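Local coordinates for structural protein VP1 (Trichodysplasia spinulosa-associated polyomavirus, PDB 4U60) that forms the viral capsid as its jelly-roll coat protein and engages sialylated glycans such as the GM1 oligosaccharide on host glycolipids, at residues C[100-105]-C[215-220]. Numbering follows the deposited sequence.
Sequences VGVSSL and PVLQFT
Gly101 O takes two bonds from one residue, Ser104 N at 2.9 Å and Ser104 OG at 2.6 Å, and so closes the 3-10 turn that holds Val102 and Leu105 against Leu217 and Phe219 of strand 216-220. The hydroxyl comes in almost head-on to the carbonyl, with a C=O...OG angle of 160°. Leu105 N adds the next turn bond to Val102 O, 3.1 Å away.

Between the two segments every contact is apolar. Val102 meets the Phe219 ring obliquely, Val102 CB lying 3.7 Å from Phe219 CD1, and Val102 CG2 adds a looser touch on Phe219 CD1 (4.0 Å). With CG1 anti to the backbone N (chi1 172°), Val102 CG1 reaches both CD1 and CE1 of Phe219 and lies 4.0 Å from Leu217 CB. Further along, the leucines cross at about a right angle and meet methyl to methyl: Leu105 CD1 and Leu217 CD1 are 3.4 Å apart, closer than two methyl carbons normally settle. Val250 of strand 241-254 touches both leucines.

Strand 216-220 pairs antiparallel with a strand of a second subunit, whose Tyr207 also packs on Val102. The single proton of Ser103 OG is shared between Val188 O and Trp191 O of that subunit. The turn and the strand thus meet through a purely apolar contact without directional bonds, flanked by polar links to the second subunit.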
loop_
_atom_site.group_PDB
_atom_site.type_symbol
_atom_site.label_atom_id
_atom_site.label_comp_id
_atom_site.label_asym_id
_atom_site.label_seq_id
_atom_site.Cartn_x
_atom_site.Cartn_y
_atom_site.Cartn_z
ATOM N N VAL C 100 -8.964 8.267 18.730
ATOM C CA VAL C 100 -10.381 8.296 19.098
ATOM C C VAL C 100 -11.126 9.220 18.173
ATOM O O VAL C 100 -10.595 10.244 17.769
ATOM C CB VAL C 100 -10.537 8.792 20.544
ATOM C CG1 VAL C 100 -11.989 8.780 21.003
ATOM C CG2 VAL C 100 -9.684 7.939 21.468
ATOM N N GLY C 101 -12.369 8.892 17.845
ATOM C CA GLY C 101 -13.175 9.801 17.049
ATOM C C GLY C 101 -12.918 9.787 15.547
ATOM O O GLY C 101 -13.292 10.725 14.848
ATOM N N VAL C 102 -12.319 8.714 15.036
ATOM C CA VAL C 102 -12.079 8.609 13.583
ATOM C C VAL C 102 -13.375 8.789 12.800
ATOM O O VAL C 102 -13.401 9.438 11.759
ATOM C CB VAL C 102 -11.365 7.281 13.228
ATOM C CG1 VAL C 102 -11.281 7.070 11.711
ATOM C CG2 VAL C 102 -9.969 7.256 13.820
ATOM N N SER C 103 -14.459 8.226 13.306
ATOM C CA SER C 103 -15.750 8.310 12.635
ATOM C C SER C 103 -16.292 9.724 12.502
ATOM O O SER C 103 -17.158 9.960 11.641
ATOM C CB SER C 103 -16.773 7.402 13.316
ATOM O OG SER C 103 -17.111 7.896 14.584
ATOM N N SER C 104 -15.804 10.661 13.322
ATOM C CA SER C 104 -16.202 12.070 13.177
ATOM C C SER C 104 -15.819 12.684 11.834
ATOM O O SER C 104 -16.358 13.741 11.444
ATOM C CB SER C 104 -15.629 12.955 14.302
ATOM O OG SER C 104 -14.217 13.075 14.173
ATOM N N LEU C 105 -14.908 12.032 11.122
ATOM C CA LEU C 105 -14.499 12.500 9.818
ATOM C C LEU C 105 -15.487 12.102 8.729
ATOM O O LEU C 105 -15.363 12.542 7.592
ATOM C CB LEU C 105 -13.080 11.991 9.518
ATOM C CG LEU C 105 -12.003 12.421 10.535
ATOM C CD1 LEU C 105 -10.695 11.755 10.115
ATOM C CD2 LEU C 105 -11.865 13.930 10.583
ATOM N N PRO C 215 -7.062 11.173 4.120
ATOM C CA PRO C 215 -6.634 10.548 5.361
ATOM C C PRO C 215 -6.892 9.053 5.343
ATOM O O PRO C 215 -7.945 8.622 4.884
ATOM C CB PRO C 215 -7.514 11.242 6.442
ATOM C CG PRO C 215 -7.964 12.512 5.777
ATOM C CD PRO C 215 -8.142 12.158 4.336
ATOM N N VAL C 216 -5.898 8.278 5.777
ATOM C CA VAL C 216 -6.050 6.824 5.885
ATOM C C VAL C 216 -5.810 6.465 7.339
ATOM O O VAL C 216 -4.693 6.644 7.849
ATOM C CB VAL C 216 -5.061 6.097 4.959
ATOM C CG1 VAL C 216 -5.187 4.597 5.152
ATOM C CG2 VAL C 216 -5.327 6.466 3.504
ATOM N N LEU C 217 -6.859 6.019 8.025
ATOM C CA LEU C 217 -6.843 5.864 9.465
ATOM C C LEU C 217 -7.446 4.531 9.845
ATOM O O LEU C 217 -8.324 4.000 9.128
ATOM C CB LEU C 217 -7.623 7.011 10.141
ATOM C CG LEU C 217 -7.130 8.443 9.895
ATOM C CD1 LEU C 217 -8.182 9.498 10.239
ATOM C CD2 LEU C 217 -5.880 8.733 10.686
ATOM N N GLN C 218 -6.960 3.971 10.946
ATOM C CA GLN C 218 -7.514 2.715 11.476
ATOM C C GLN C 218 -7.776 2.873 12.968
ATOM O O GLN C 218 -7.149 3.691 13.618
ATOM C CB GLN C 218 -6.556 1.542 11.262
ATOM C CG GLN C 218 -6.111 1.337 9.834
ATOM C CD GLN C 218 -4.894 2.182 9.464
ATOM O OE1 GLN C 218 -4.144 2.646 10.342
ATOM N NE2 GLN C 218 -4.691 2.391 8.154
ATOM N N PHE C 219 -8.707 2.084 13.485
ATOM C CA PHE C 219 -8.994 2.029 14.905
ATOM C C PHE C 219 -9.425 0.627 15.315
ATOM O O PHE C 219 -10.261 -0.002 14.683
ATOM C CB PHE C 219 -10.016 3.103 15.323
ATOM C CG PHE C 219 -11.324 3.044 14.605
ATOM C CD1 PHE C 219 -11.469 3.616 13.340
ATOM C CD2 PHE C 219 -12.448 2.465 15.189
ATOM C CE1 PHE C 219 -12.692 3.561 12.668
ATOM C CE2 PHE C 219 -13.657 2.422 14.525
ATOM C CZ PHE C 219 -13.774 2.973 13.268
ATOM N N THR C 220 -8.835 0.130 16.389
ATOM C CA THR C 220 -9.191 -1.178 16.912
ATOM C C THR C 220 -8.755 -1.272 18.369
ATOM O O THR C 220 -7.804 -0.604 18.777
ATOM C CB THR C 220 -8.546 -2.333 16.090
ATOM O OG1 THR C 220 -8.956 -3.610 16.590
ATOM C CG2 THR C 220 -7.001 -2.279 16.126
#